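PDB 3U99: diheme cytochrome c, which carries two covalently bound c-type hemes and probably serves as an electron-transfer protein. Local coordinates for residues A[107-112]-A[116-121]; A[13-18]-A[62-67]. All coordinates share one frame; numbering follows the deposited sequence. Where two conformers were deposited one is given.

Interaction 1: residues A[107-112]-A[116-121]; sequences RMVQDN and GSFSQC. With HEC (heme c), chain B.
The approach to the second heme-attachment motif, Cys121-X-X-Cys124-His125, packs where Val109 and Gln110 of a type I turn (Val109 to Asn112) meet Gly116 and Phe118. Phe118 carries the apolar half. Val109 CG1 sits over the middle of its ring, 3.9 Å from the centroid and 7° off the normal, a CH-pi contact. The other methyl, CG2, reaches the ring tip, 3.7 Å from Phe118 CZ, and also lies 3.6 Å from CBC of the heme. With CG1 anti to the backbone N (chi1 -173°), the branched valine serves ring and heme substituent together. Phe118 in turn brings its edge to the porphyrin: heme C2C lies in the plane of the Phe118 ring, 3.5 Å from CD1, while His101, an axial ligand of the same iron, and Phe97 meet it edge-to-face. The backbone supplies the polar half: Gly116 N gives two weak, bent bonds, to Val109 O (3.0 Å) and to Asn112 O (2.9 Å). Glycine suits this place because its phi is positive (80°). Its carbonyl then receives the CA-H of Gln110 almost in line. Asn112 ND2 reaches back to Met108 O, just ahead of the turn, and also bonds Pro141 O. The turn thus packs over one face of Phe118 next to a heme anchored through Cys121 SG to CAB, an attachment that is the hallmark of c-type cytochromes.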
loop_
_atom_site.group_PDB
_atom_site.type_symbol
_atom_site.label_atom_id
_atom_site.label_comp_id
_atom_site.label_asym_id
_atom_site.label_seq_id
_atom_site.Cartn_x
_atom_site.Cartn_y
_atom_site.Cartn_z
ATOM N N ARG A 107 4.073 19.073 -7.794
ATOM C CA ARG A 107 5.333 19.542 -7.233
ATOM C C ARG A 107 5.699 18.816 -5.942
ATOM O O ARG A 107 6.818 18.765 -5.573
ATOM C CB ARG A 107 5.311 21.101 -7.006
ATOM C CG ARG A 107 4.653 21.626 -5.742
ATOM C CD ARG A 107 5.084 23.113 -5.489
ATOM N NE ARG A 107 4.649 23.934 -6.609
ATOM C CZ ARG A 107 5.413 24.430 -7.586
ATOM N NH1 ARG A 107 4.796 25.107 -8.548
ATOM N NH2 ARG A 107 6.734 24.335 -7.591
ATOM N N MET A 108 4.617 18.372 -5.254
ATOM C CA MET A 108 4.894 17.703 -3.977
ATOM C C MET A 108 5.005 16.190 -4.120
ATOM O O MET A 108 5.350 15.528 -3.137
ATOM C CB MET A 108 3.765 17.985 -2.982
ATOM C CG MET A 108 3.699 19.446 -2.583
ATOM S SD MET A 108 2.392 19.780 -1.415
ATOM C CE MET A 108 2.213 21.544 -1.655
ATOM N N VAL A 109 4.759 15.612 -5.194
ATOM C CA VAL A 109 4.629 14.186 -5.496
ATOM C C VAL A 109 5.494 13.847 -6.710
ATOM O O VAL A 109 6.681 13.536 -6.531
ATOM C CB VAL A 109 3.146 13.794 -5.638
ATOM C CG1 VAL A 109 3.008 12.280 -5.783
ATOM C CG2 VAL A 109 2.348 14.324 -4.420
ATOM N N GLN A 110 4.909 13.811 -7.903
ATOM C CA GLN A 110 5.643 13.345 -9.058
ATOM C C GLN A 110 6.889 14.157 -9.327
ATOM O O GLN A 110 7.889 13.637 -9.812
ATOM C CB GLN A 110 4.700 13.382 -10.270
ATOM C CG GLN A 110 3.558 12.382 -10.084
ATOM C CD GLN A 110 2.303 12.902 -9.415
ATOM O OE1 GLN A 110 2.123 13.940 -8.838
ATOM N NE2 GLN A 110 1.222 12.079 -9.478
ATOM N N ASP A 111 6.855 15.440 -9.005
ATOM C CA ASP A 111 8.029 16.296 -9.227
ATOM C C ASP A 111 8.928 16.491 -8.005
ATOM O O ASP A 111 9.823 17.299 -7.998
ATOM C CB ASP A 111 7.594 17.671 -9.799
ATOM C CG ASP A 111 6.897 17.545 -11.160
ATOM O OD1 ASP A 111 7.125 16.559 -11.910
ATOM O OD2 ASP A 111 6.102 18.444 -11.447
ATOM N N ASN A 112 8.588 15.765 -6.954
ATOM C CA ASN A 112 9.293 15.820 -5.685
ATOM C C ASN A 112 10.202 14.588 -5.572
ATOM O O ASN A 112 9.718 13.495 -5.402
ATOM C CB ASN A 112 8.317 15.856 -4.547
ATOM C CG ASN A 112 9.024 15.867 -3.185
ATOM O OD1 ASN A 112 10.249 15.847 -3.078
ATOM N ND2 ASN A 112 8.199 15.939 -2.165
ATOM N N GLY A 116 8.039 11.122 -5.391
ATOM C CA GLY A 116 7.980 10.575 -6.728
ATOM C C GLY A 116 6.672 9.966 -7.161
ATOM O O GLY A 116 6.330 10.094 -8.318
ATOM N N SER A 117 5.958 9.324 -6.255
ATOM C CA SER A 117 4.637 8.830 -6.524
ATOM C C SER A 117 3.964 8.576 -5.210
ATOM O O SER A 117 4.563 8.604 -4.153
ATOM C CB SER A 117 4.800 7.570 -7.343
ATOM O OG SER A 117 5.296 6.552 -6.584
ATOM N N PHE A 118 2.650 8.355 -5.294
ATOM C CA PHE A 118 1.903 8.095 -4.082
ATOM C C PHE A 118 2.032 6.698 -3.524
ATOM O O PHE A 118 1.541 6.426 -2.436
ATOM C CB PHE A 118 0.439 8.324 -4.441
ATOM C CG PHE A 118 -0.003 9.761 -4.475
ATOM C CD1 PHE A 118 0.013 10.534 -3.358
ATOM C CD2 PHE A 118 -0.470 10.298 -5.633
ATOM C CE1 PHE A 118 -0.373 11.852 -3.369
ATOM C CE2 PHE A 118 -0.863 11.638 -5.695
ATOM C CZ PHE A 118 -0.846 12.387 -4.548
ATOM N N SER A 119 2.619 5.791 -4.255
ATOM C CA SER A 119 2.630 4.382 -3.828
ATOM C C SER A 119 3.294 4.164 -2.499
ATOM O O SER A 119 2.822 3.311 -1.752
ATOM C CB SER A 119 3.349 3.551 -4.899
ATOM O OG SER A 119 2.669 3.500 -6.098
ATOM N N GLN A 120 4.398 4.800 -2.190
ATOM C CA GLN A 120 4.991 4.485 -0.872
ATOM C C GLN A 120 4.367 5.430 0.134
ATOM O O GLN A 120 4.843 6.531 0.428
ATOM C CB GLN A 120 6.519 4.539 -0.860
ATOM C CG GLN A 120 7.161 4.243 0.515
ATOM C CD GLN A 120 7.389 2.760 0.745
ATOM O OE1 GLN A 120 6.583 1.935 0.406
ATOM N NE2 GLN A 120 8.493 2.383 1.366
ATOM N N CYS A 121 3.239 5.012 0.701
ATOM C CA CYS A 121 2.502 5.907 1.568
ATOM C C CYS A 121 3.317 6.396 2.756
ATOM O O CYS A 121 3.025 7.493 3.232
ATOM C CB CYS A 121 1.294 5.169 2.165
ATOM S SG CYS A 121 0.420 3.976 1.083
HETATM FE FE HEC B . -2.406 10.015 1.785
HETATM C CHA HEC B . -4.800 11.958 3.200
HETATM C CHB HEC B . -4.217 7.250 2.471
HETATM C CHC HEC B . -0.083 8.125 0.074
HETATM C CHD HEC B . -0.464 12.758 1.402
HETATM N NA HEC B . -4.134 9.654 2.717
HETATM C C1A HEC B . -5.009 10.559 3.235
HETATM C C2A HEC B . -6.138 9.922 3.851
HETATM C C3A HEC B . -5.972 8.602 3.648
HETATM C C4A HEC B . -4.720 8.425 2.919
HETATM C CMA HEC B . -6.862 7.448 4.105
HETATM C CAA HEC B . -7.240 10.606 4.613
HETATM C CBA HEC B . -6.690 11.033 5.963
HETATM C CGA HEC B . -7.637 11.798 6.868
HETATM O O1A HEC B . -8.876 11.685 6.594
HETATM O O2A HEC B . -7.315 12.348 7.924
HETATM N NB HEC B . -2.222 8.046 1.364
HETATM C C1B HEC B . -3.107 7.030 1.722
HETATM C C2B HEC B . -2.589 5.815 1.232
HETATM C C3B HEC B . -1.476 6.083 0.543
HETATM C C4B HEC B . -1.208 7.474 0.644
HETATM C CMB HEC B . -3.303 4.474 1.515
HETATM C CAB HEC B . -0.472 5.131 -0.138
HETATM C CBB HEC B . -1.187 4.117 -1.138
HETATM N NC HEC B . -0.633 10.372 0.884
HETATM C C1C HEC B . 0.151 9.484 0.272
HETATM C C2C HEC B . 1.389 10.037 -0.138
HETATM C C3C HEC B . 1.286 11.359 0.279
HETATM C C4C HEC B . 0.054 11.550 0.920
HETATM C CMC HEC B . 2.555 9.320 -0.753
HETATM C CAC HEC B . 2.363 12.419 0.199
HETATM C CBC HEC B . 2.773 12.832 -1.216
HETATM N ND HEC B . -2.606 11.978 2.182
HETATM C C1D HEC B . -1.667 12.928 1.939
HETATM C C2D HEC B . -2.189 14.217 2.304
HETATM C C3D HEC B . -3.463 14.043 2.735
HETATM C C4D HEC B . -3.681 12.580 2.688
HETATM C CMD HEC B . -1.439 15.519 2.160
HETATM C CAD HEC B . -4.401 15.130 3.217
HETATM C CBD HEC B . -5.031 15.779 1.940
HETATM C CGD HEC B . -5.731 17.109 2.198
HETATM O O1D HEC B . -6.479 16.839 3.320
HETATM O O2D HEC B . -6.176 17.687 1.091
#

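Interaction 2: residues A[13-18]-A[62-67]; sequences AEYTAE and EEYLVQ. With HEC (heme c), chain C.
Helix 13-19 and the last turns of helix 55-67 come closest at Tyr15 and Tyr64, whose CA atoms lie 7.7 Å apart, a spacing that two tyrosines and a leucine fill. Both tyrosines start their side chains toward the partner helix, and in both CG is anti to the backbone N (chi1 174° in Tyr15, 172° in Tyr64), which carries each ring across the gap. The two side chains cross at about a right angle, yet the ring planes are inclined by only 31° and the centroids stand 5.4 Å apart, an oblique pairing. Contact is made through the CD2-CE2 side of the Tyr64 ring: CE2 is 3.9 Å from Tyr15 CD2, and CD2 lies close to Tyr15 CB and CG. Farther along the Tyr15 ring comes Leu65: its CD2 methyl is 3.6 Å from Tyr15 CE1 and nearly as close to CZ. This is helix-helix packing within a cytochrome c fold, the first helix ending at Cys19, which is covalently joined to heme c #1. That heme borders the contact through its CMB methyl, which lies near the plane of the Tyr15 ring, 3.9 Å from CE1, and equally far from Leu65 CD1. Leucine suits the spot because its end is forked: CD2 rests on the tyrosine while CD1 reaches the heme methyl and still touches the ring. Trp36 of helix 33-40 also packs against both Tyr15 and Leu65. The one polar group of the otherwise apolar, buried Tyr15 side chain is satisfied elsewhere, OH hydrogen-bonding to Tyr26 O.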
loop_
_atom_site.group_PDB
_atom_site.type_symbol
_atom_site.label_atom_id
_atom_site.label_comp_id
_atom_site.label_asym_id
_atom_site.label_seq_id
_atom_site.Cartn_x
_atom_site.Cartn_y
_atom_site.Cartn_z
ATOM N N ALA A 13 1.967 -10.965 10.836
ATOM C CA ALA A 13 3.441 -11.018 10.883
ATOM C C ALA A 13 4.057 -11.519 9.604
ATOM O O ALA A 13 4.990 -10.901 9.046
ATOM C CB ALA A 13 3.836 -11.870 12.089
ATOM N N GLU A 14 3.600 -12.631 9.058
ATOM C CA GLU A 14 4.133 -13.163 7.807
ATOM C C GLU A 14 3.868 -12.198 6.672
ATOM O O GLU A 14 4.731 -11.973 5.833
ATOM C CB GLU A 14 3.500 -14.532 7.527
ATOM C CG GLU A 14 4.071 -15.167 6.232
ATOM C CD GLU A 14 3.612 -16.592 6.040
ATOM O OE1 GLU A 14 2.439 -16.928 6.379
ATOM O OE2 GLU A 14 4.396 -17.407 5.510
ATOM N N TYR A 15 2.676 -11.669 6.596
ATOM C CA TYR A 15 2.337 -10.686 5.597
ATOM C C TYR A 15 3.289 -9.509 5.596
ATOM O O TYR A 15 3.741 -9.042 4.558
ATOM C CB TYR A 15 0.864 -10.252 5.848
ATOM C CG TYR A 15 0.522 -9.101 4.905
ATOM C CD1 TYR A 15 0.381 -9.290 3.550
ATOM C CD2 TYR A 15 0.342 -7.814 5.336
ATOM C CE1 TYR A 15 0.087 -8.258 2.678
ATOM C CE2 TYR A 15 0.062 -6.733 4.484
ATOM C CZ TYR A 15 -0.074 -6.979 3.157
ATOM O OH TYR A 15 -0.361 -5.990 2.258
ATOM N N THR A 16 3.580 -8.963 6.770
ATOM C CA THR A 16 4.471 -7.831 6.849
ATOM C C THR A 16 5.850 -8.169 6.333
ATOM O O THR A 16 6.476 -7.353 5.628
ATOM C CB THR A 16 4.547 -7.353 8.312
ATOM O OG1 THR A 16 3.210 -6.967 8.646
ATOM C CG2 THR A 16 5.502 -6.176 8.417
ATOM N N ALA A 17 6.336 -9.384 6.656
ATOM C CA ALA A 17 7.646 -9.768 6.155
ATOM C C ALA A 17 7.641 -9.972 4.666
ATOM O O ALA A 17 8.574 -9.555 3.960
ATOM C CB ALA A 17 8.082 -11.091 6.817
ATOM N N GLU A 18 6.656 -10.667 4.110
ATOM C CA GLU A 18 6.659 -10.998 2.698
ATOM C C GLU A 18 6.259 -9.818 1.828
ATOM O O GLU A 18 6.786 -9.645 0.727
ATOM C CB GLU A 18 5.728 -12.177 2.421
ATOM C CG GLU A 18 6.160 -13.454 3.100
ATOM C CD GLU A 18 7.411 -14.128 2.646
ATOM O OE1 GLU A 18 8.018 -13.638 1.662
ATOM O OE2 GLU A 18 7.760 -15.182 3.254
ATOM N N GLU A 62 -2.714 -14.771 0.700
ATOM C CA GLU A 62 -4.000 -14.537 0.081
ATOM C C GLU A 62 -5.108 -14.691 1.104
ATOM O O GLU A 62 -6.037 -13.890 1.178
ATOM C CB GLU A 62 -4.202 -15.489 -1.087
ATOM C CG GLU A 62 -5.526 -15.226 -1.803
ATOM C CD GLU A 62 -5.629 -15.962 -3.121
ATOM O OE1 GLU A 62 -4.781 -15.802 -4.041
ATOM O OE2 GLU A 62 -6.675 -16.700 -3.214
ATOM N N GLU A 63 -5.019 -15.762 1.906
ATOM C CA GLU A 63 -6.058 -16.003 2.880
ATOM C C GLU A 63 -6.108 -14.875 3.933
ATOM O O GLU A 63 -7.206 -14.434 4.313
ATOM C CB GLU A 63 -5.802 -17.361 3.526
ATOM C CG GLU A 63 -6.098 -18.556 2.639
ATOM C CD GLU A 63 -7.600 -18.810 2.642
ATOM O OE1 GLU A 63 -8.380 -17.865 2.881
ATOM O OE2 GLU A 63 -8.001 -19.985 2.453
ATOM N N TYR A 64 -4.987 -14.372 4.350
ATOM C CA TYR A 64 -4.898 -13.259 5.290
ATOM C C TYR A 64 -5.581 -12.040 4.654
ATOM O O TYR A 64 -6.392 -11.361 5.274
ATOM C CB TYR A 64 -3.397 -12.994 5.652
ATOM C CG TYR A 64 -3.391 -11.700 6.453
ATOM C CD1 TYR A 64 -3.795 -11.630 7.774
ATOM C CD2 TYR A 64 -2.989 -10.503 5.860
ATOM C CE1 TYR A 64 -3.783 -10.405 8.481
ATOM C CE2 TYR A 64 -3.023 -9.286 6.518
ATOM C CZ TYR A 64 -3.419 -9.242 7.843
ATOM O OH TYR A 64 -3.453 -8.055 8.474
ATOM N N LEU A 65 -5.205 -11.691 3.420
ATOM C CA LEU A 65 -5.701 -10.482 2.789
ATOM C C LEU A 65 -7.180 -10.576 2.552
ATOM O O LEU A 65 -7.879 -9.594 2.757
ATOM C CB LEU A 65 -4.922 -10.262 1.482
ATOM C CG LEU A 65 -3.478 -9.778 1.639
ATOM C CD1 LEU A 65 -2.722 -9.841 0.306
ATOM C CD2 LEU A 65 -3.431 -8.360 2.152
ATOM N N VAL A 66 -7.661 -11.723 2.074
ATOM C CA VAL A 66 -9.084 -11.866 1.823
ATOM C C VAL A 66 -9.873 -11.724 3.100
ATOM O O VAL A 66 -10.893 -11.032 3.151
ATOM C CB VAL A 66 -9.322 -13.199 1.113
ATOM C CG1 VAL A 66 -10.821 -13.514 1.175
ATOM C CG2 VAL A 66 -8.818 -13.155 -0.328
ATOM N N GLN A 67 -9.435 -12.388 4.161
ATOM C CA GLN A 67 -10.179 -12.341 5.424
ATOM C C GLN A 67 -10.272 -10.955 6.014
ATOM O O GLN A 67 -11.281 -10.588 6.591
ATOM C CB GLN A 67 -9.496 -13.321 6.386
ATOM C CG GLN A 67 -10.139 -13.341 7.733
ATOM C CD GLN A 67 -11.545 -13.961 7.683
ATOM O OE1 GLN A 67 -11.807 -14.878 6.911
ATOM N NE2 GLN A 67 -12.473 -13.447 8.508
HETATM FE FE HEC C . 4.036 -4.981 -4.261
HETATM C CHA HEC C . 3.025 -2.213 -5.855
HETATM C CHB HEC C . 0.939 -5.379 -2.915
HETATM C CHC HEC C . 5.139 -7.672 -2.558
HETATM C CHD HEC C . 7.075 -4.685 -5.757
HETATM N NA HEC C . 2.292 -3.983 -4.361
HETATM C C1A HEC C . 2.074 -2.809 -5.066
HETATM C C2A HEC C . 0.723 -2.336 -4.817
HETATM C C3A HEC C . 0.158 -3.229 -3.971
HETATM C C4A HEC C . 1.145 -4.272 -3.732
HETATM C CMA HEC C . -1.245 -3.204 -3.430
HETATM C CAA HEC C . 0.161 -1.113 -5.425
HETATM C CBA HEC C . 0.583 0.141 -4.686
HETATM C CGA HEC C . -0.171 1.352 -5.240
HETATM O O1A HEC C . -1.405 1.425 -4.996
HETATM O O2A HEC C . 0.409 2.212 -5.929
HETATM N NB HEC C . 3.180 -6.300 -2.989
HETATM C C1B HEC C . 1.868 -6.322 -2.578
HETATM C C2B HEC C . 1.654 -7.531 -1.812
HETATM C C3B HEC C . 2.825 -8.184 -1.717
HETATM C C4B HEC C . 3.785 -7.412 -2.422
HETATM C CMB HEC C . 0.293 -7.895 -1.232
HETATM C CAB HEC C . 3.170 -9.522 -1.067
HETATM C CBB HEC C . 2.390 -10.657 -1.761
HETATM N NC HEC C . 5.774 -5.975 -4.144
HETATM C C1C HEC C . 6.062 -7.021 -3.340
HETATM C C2C HEC C . 7.416 -7.442 -3.441
HETATM C C3C HEC C . 7.958 -6.594 -4.341
HETATM C C4C HEC C . 6.952 -5.722 -4.816
HETATM C CMC HEC C . 8.071 -8.533 -2.578
HETATM C CAC HEC C . 9.406 -6.551 -4.773
HETATM C CBC HEC C . 9.982 -7.825 -5.366
HETATM N ND HEC C . 4.847 -3.733 -5.590
HETATM C C1D HEC C . 6.106 -3.815 -6.104
HETATM C C2D HEC C . 6.312 -2.715 -7.063
HETATM C C3D HEC C . 5.173 -2.004 -7.092
HETATM C C4D HEC C . 4.293 -2.635 -6.131
HETATM C CMD HEC C . 7.501 -2.518 -7.974
HETATM C CAD HEC C . 4.916 -0.802 -7.939
HETATM C CBD HEC C . 5.256 0.538 -7.203
HETATM C CGD HEC C . 5.115 1.696 -8.187
HETATM O O1D HEC C . 5.649 2.774 -7.562
HETATM O O2D HEC C . 4.027 1.641 -8.932
#

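From the N terminus, interaction 2 is the first to close: helix 13-19 meets the end of helix 55-67 around a loop of 43 residues. That loop holds Cys19, Cys22 and the axial pair His23 and His46, the covalent and axial attachments of heme c #1. The chain then passes an unmodelled stretch and helix 95-101, whose His101 ligates heme c #2, before interaction 1 closes a tight loop of three residues just ahead of Cys121. The contacts lie in series, neither nested nor crossing. The centres of interactions 1 and 2 are about 26 Å apart, on opposite sides of the chain's centre. Ser119, within 116-121, hydrogen-bonds heme c #1 and so connects the two heme regions.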